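Ribosome biogenesis GTPase A (Thermotoga maritima, PDB 3CNL) binds GTP and is probably a GTPase required for a late step in assembly of the 50S ribosomal subunit. Local coordinates at residues V28-A33 against L53-I58. Residues are numbered along the deposited sequence; the frame is centred on the assembly and turned at random.
Sequences VRDARA and LNKVDI. With GNP (phosphoaminophosphonic acid-guanylate ester), chain B.
A bend at chi3 (-63°) in R32 and the turn of CG1 in I58 to lie between its own N and C (chi1 58°) bring guanidinium and isoleucine together: I58 CD1 sits over the centre of one guanidinium face, 3.8 Å from R32 CZ. In its own plane it grips D30 side-on, R32 NE giving to OD1 and R32 NH2 to OD2 (2.8 Å), while OD1 also accepts the backbone N-H of R32, closing an Asx turn. The chain of K55, extended beyond CG, crosses D30 at about a right angle, K55 CD lying 3.7 Å from D30 OD2; a water joins that oxygen to K55 NZ, which also bonds N109 O and GNP O4'. An alanine at R32 would probably leave the D30 carboxylate without its charged mate and I58 CD1 without its flat cover. N54 N to R29 O (2.8 Å) joins the parallel strands, A31 N, just past the strand end, gives to N54 O (3.0 Å), and A31 CB packs on L53 CB and V56 CG1. K55 CG packs over one guanine face, 3.4 Å from GNP C6, while D57 OD1 accepts from GNP N1 (2.9 Å): the NKxD guanine-specificity motif of P-loop GTPases.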
ATOM      1  N   VAL A  28      -3.209  -0.153  -7.185  1.00 21.86           N
ATOM      2  CA  VAL A  28      -2.917  -1.056  -6.078  1.00 21.54           C
ATOM      3  C   VAL A  28      -2.690  -0.247  -4.783  1.00 21.06           C
ATOM      4  O   VAL A  28      -1.652   0.420  -4.606  1.00 20.68           O
ATOM      5  CB  VAL A  28      -1.749  -2.010  -6.407  1.00 21.54           C
ATOM      6  CG1 VAL A  28      -1.455  -2.987  -5.220  1.00 21.27           C
ATOM      7  CG2 VAL A  28      -2.025  -2.792  -7.702  1.00 21.43           C
ATOM      8  N   ARG A  29      -3.685  -0.326  -3.897  1.00 19.41           N
ATOM      9  CA  ARG A  29      -3.682   0.366  -2.617  1.00 18.64           C
ATOM     10  C   ARG A  29      -3.548  -0.672  -1.518  1.00 19.11           C
ATOM     11  O   ARG A  29      -3.795  -1.845  -1.761  1.00 19.06           O
ATOM     12  CB  ARG A  29      -5.002   1.112  -2.431  1.00 18.49           C
ATOM     13  CG  ARG A  29      -5.354   2.129  -3.549  1.00 17.33           C
ATOM     14  CD  ARG A  29      -6.443   3.053  -3.062  1.00 20.81           C
ATOM     15  NE  ARG A  29      -6.955   3.880  -4.138  1.00 22.36           N
ATOM     16  CZ  ARG A  29      -7.869   4.831  -4.002  1.00 24.17           C
ATOM     17  NH1 ARG A  29      -8.390   5.107  -2.808  1.00 29.08           N
ATOM     18  NH2 ARG A  29      -8.254   5.519  -5.069  1.00 24.68           N
ATOM     19  N   ASP A  30      -3.156  -0.238  -0.326  1.00 19.81           N
ATOM     20  CA  ASP A  30      -3.145  -1.087   0.869  1.00 20.73           C
ATOM     21  C   ASP A  30      -4.530  -0.893   1.503  1.00 20.64           C
ATOM     22  O   ASP A  30      -4.958   0.237   1.709  1.00 21.42           O
ATOM     23  CB  ASP A  30      -1.994  -0.659   1.814  1.00 21.00           C
ATOM     24  CG  ASP A  30      -1.759  -1.642   2.964  1.00 21.44           C
ATOM     25  OD1 ASP A  30      -2.733  -2.011   3.632  1.00 20.47           O
ATOM     26  OD2 ASP A  30      -0.594  -2.033   3.228  1.00 22.38           O
ATOM     27  N   ALA A  31      -5.246  -1.990   1.765  1.00 20.50           N
ATOM     28  CA  ALA A  31      -6.575  -1.947   2.395  1.00 20.17           C
ATOM     29  C   ALA A  31      -6.548  -1.367   3.801  1.00 19.74           C
ATOM     30  O   ALA A  31      -7.576  -0.920   4.325  1.00 19.57           O
ATOM     31  CB  ALA A  31      -7.175  -3.367   2.446  1.00 20.32           C
ATOM     32  N   ARG A  32      -5.383  -1.379   4.438  1.00 19.94           N
ATOM     33  CA  ARG A  32      -5.279  -0.827   5.809  1.00 19.68           C
ATOM     34  C   ARG A  32      -5.274   0.707   5.820  1.00 20.76           C
ATOM     35  O   ARG A  32      -5.553   1.364   6.850  1.00 20.60           O
ATOM     36  CB  ARG A  32      -4.030  -1.367   6.491  1.00 19.32           C
ATOM     37  CG  ARG A  32      -4.013  -2.874   6.635  1.00 19.18           C
ATOM     38  CD  ARG A  32      -2.663  -3.414   7.136  1.00 18.94           C
ATOM     39  NE  ARG A  32      -1.570  -3.129   6.181  1.00 19.19           N
ATOM     40  CZ  ARG A  32      -0.272  -3.271   6.461  1.00 20.55           C
ATOM     41  NH1 ARG A  32       0.102  -3.693   7.670  1.00 19.80           N
ATOM     42  NH2 ARG A  32       0.666  -2.997   5.545  1.00 17.25           N
ATOM     43  N   ALA A  33      -4.952   1.286   4.669  1.00 20.94           N
ATOM     44  CA  ALA A  33      -4.890   2.743   4.546  1.00 20.95           C
ATOM     45  C   ALA A  33      -5.278   3.155   3.130  1.00 21.67           C
ATOM     46  O   ALA A  33      -4.416   3.567   2.370  1.00 22.02           O
ATOM     47  CB  ALA A  33      -3.433   3.237   4.864  1.00 20.92           C
ATOM     48  N   LEU A  53      -7.917  -3.134  -3.361  1.00 20.65           N
ATOM     49  CA  LEU A  53      -7.547  -2.991  -1.955  1.00 20.60           C
ATOM     50  C   LEU A  53      -6.758  -4.216  -1.575  1.00 20.69           C
ATOM     51  O   LEU A  53      -7.336  -5.267  -1.313  1.00 20.68           O
ATOM     52  CB  LEU A  53      -8.785  -2.832  -1.070  1.00 20.34           C
ATOM     53  CG  LEU A  53      -9.629  -1.597  -1.375  1.00 20.78           C
ATOM     54  CD1 LEU A  53     -10.774  -1.501  -0.379  1.00 20.55           C
ATOM     55  CD2 LEU A  53      -8.792  -0.273  -1.413  1.00 19.51           C
ATOM     56  N   ASN A  54      -5.427  -4.093  -1.577  1.00 20.29           N
ATOM     57  CA  ASN A  54      -4.567  -5.256  -1.442  1.00 20.82           C
ATOM     58  C   ASN A  54      -4.247  -5.576   0.033  1.00 21.14           C
ATOM     59  O   ASN A  54      -4.512  -4.758   0.902  1.00 21.06           O
ATOM     60  CB  ASN A  54      -3.278  -5.003  -2.225  1.00 20.24           C
ATOM     61  CG  ASN A  54      -2.567  -6.255  -2.578  1.00 20.86           C
ATOM     62  OD1 ASN A  54      -3.181  -7.292  -2.695  1.00 21.31           O
ATOM     63  ND2 ASN A  54      -1.256  -6.174  -2.767  1.00 22.95           N
ATOM     64  N   LYS A  55      -3.659  -6.747   0.280  1.00 21.55           N
ATOM     65  CA  LYS A  55      -3.186  -7.175   1.615  1.00 21.97           C
ATOM     66  C   LYS A  55      -4.324  -7.307   2.650  1.00 23.04           C
ATOM     67  O   LYS A  55      -4.102  -7.063   3.851  1.00 22.62           O
ATOM     68  CB  LYS A  55      -2.064  -6.253   2.161  1.00 22.12           C
ATOM     69  CG  LYS A  55      -0.833  -6.069   1.234  1.00 21.33           C
ATOM     70  CD  LYS A  55       0.310  -5.313   1.903  1.00 20.92           C
ATOM     71  CE  LYS A  55       1.445  -5.083   0.900  1.00 21.26           C
ATOM     72  NZ  LYS A  55       2.622  -4.428   1.543  1.00 20.87           N
ATOM     73  N   VAL A  56      -5.525  -7.714   2.209  1.00 23.88           N
ATOM     74  CA  VAL A  56      -6.681  -7.848   3.137  1.00 23.96           C
ATOM     75  C   VAL A  56      -6.413  -8.870   4.252  1.00 24.98           C
ATOM     76  O   VAL A  56      -7.059  -8.865   5.338  1.00 24.14           O
ATOM     77  CB  VAL A  56      -8.041  -8.140   2.407  1.00 24.46           C
ATOM     78  CG1 VAL A  56      -8.442  -6.969   1.499  1.00 24.45           C
ATOM     79  CG2 VAL A  56      -8.013  -9.481   1.654  1.00 24.68           C
ATOM     80  N   ASP A  57      -5.434  -9.727   3.998  1.00 25.31           N
ATOM     81  CA  ASP A  57      -5.074 -10.767   4.959  1.00 26.17           C
ATOM     82  C   ASP A  57      -4.467 -10.223   6.264  1.00 26.55           C
ATOM     83  O   ASP A  57      -4.582 -10.862   7.315  1.00 27.43           O
ATOM     84  CB  ASP A  57      -4.164 -11.804   4.305  1.00 26.18           C
ATOM     85  CG  ASP A  57      -2.857 -11.214   3.850  1.00 25.17           C
ATOM     86  OD1 ASP A  57      -2.896 -10.203   3.145  1.00 24.20           O
ATOM     87  OD2 ASP A  57      -1.791 -11.757   4.203  1.00 24.90           O
ATOM     88  N   ILE A  58      -3.862  -9.031   6.199  1.00 25.89           N
ATOM     89  CA  ILE A  58      -3.257  -8.385   7.367  1.00 24.10           C
ATOM     90  C   ILE A  58      -4.011  -7.103   7.778  1.00 24.66           C
ATOM     91  O   ILE A  58      -3.547  -6.346   8.651  1.00 24.44           O
ATOM     92  CB  ILE A  58      -1.736  -8.124   7.174  1.00 24.38           C
ATOM     93  CG1 ILE A  58      -1.447  -7.252   5.932  1.00 22.98           C
ATOM     94  CG2 ILE A  58      -0.958  -9.464   7.112  1.00 23.10           C
ATOM     95  CD1 ILE A  58       0.008  -6.945   5.721  1.00 22.56           C
TER
HETATM   96  PG  GNP B 501       7.610  -1.306  -4.787  1.00 38.27           P
HETATM   97  O1G GNP B 501       6.907  -0.526  -5.874  1.00 36.49           O
HETATM   98  O2G GNP B 501       7.921  -0.449  -3.574  1.00 40.18           O
HETATM   99  O3G GNP B 501       8.817  -2.004  -5.400  1.00 37.74           O
HETATM  100  N3B GNP B 501       6.855  -2.554  -4.166  1.00 32.88           N
HETATM  101  PB  GNP B 501       5.606  -3.330  -4.736  1.00 30.22           P
HETATM  102  O1B GNP B 501       4.419  -2.424  -4.788  1.00 23.61           O
HETATM  103  O2B GNP B 501       6.002  -3.965  -6.028  1.00 28.79           O
HETATM  104  O3A GNP B 501       5.326  -4.432  -3.696  1.00 26.57           O
HETATM  105  PA  GNP B 501       5.844  -5.902  -3.620  1.00 27.21           P
HETATM  106  O1A GNP B 501       5.006  -6.792  -4.441  1.00 24.68           O
HETATM  107  O2A GNP B 501       7.299  -5.997  -3.820  1.00 27.42           O
HETATM  108  O5' GNP B 501       5.521  -6.297  -2.149  1.00 26.29           O
HETATM  109  C5' GNP B 501       6.016  -5.555  -1.024  1.00 26.42           C
HETATM  110  C4' GNP B 501       5.942  -6.456   0.205  1.00 27.52           C
HETATM  111  O4' GNP B 501       4.563  -6.785   0.541  1.00 26.59           O
HETATM  112  C3' GNP B 501       6.633  -7.805   0.092  1.00 28.88           C
HETATM  113  O3' GNP B 501       7.189  -8.124   1.359  1.00 31.11           O
HETATM  114  C2' GNP B 501       5.479  -8.742  -0.226  1.00 27.88           C
HETATM  115  O2' GNP B 501       5.787 -10.059   0.165  1.00 29.64           O
HETATM  116  C1' GNP B 501       4.361  -8.175   0.641  1.00 25.30           C
HETATM  117  N9  GNP B 501       3.010  -8.406   0.136  1.00 24.60           N
HETATM  118  C8  GNP B 501       2.574  -8.193  -1.155  1.00 24.13           C
HETATM  119  N7  GNP B 501       1.298  -8.457  -1.310  1.00 26.19           N
HETATM  120  C5  GNP B 501       0.881  -8.880  -0.030  1.00 24.81           C
HETATM  121  C6  GNP B 501      -0.391  -9.298   0.451  1.00 25.13           C
HETATM  122  O6  GNP B 501      -1.459  -9.402  -0.179  1.00 22.83           O
HETATM  123  N1  GNP B 501      -0.366  -9.620   1.821  1.00 24.53           N
HETATM  124  C2  GNP B 501       0.757  -9.546   2.630  1.00 25.12           C
HETATM  125  N2  GNP B 501       0.610  -9.896   3.925  1.00 26.03           N
HETATM  126  N3  GNP B 501       1.942  -9.149   2.202  1.00 23.51           N
HETATM  127  C4  GNP B 501       1.931  -8.841   0.868  1.00 24.38           C
HETATM  128  O   HOH W   1       1.835  -1.919   2.020  1.00 24.27           O
HETATM  129  O   HOH W   2      -1.592  -5.079   9.871  1.00 26.44           O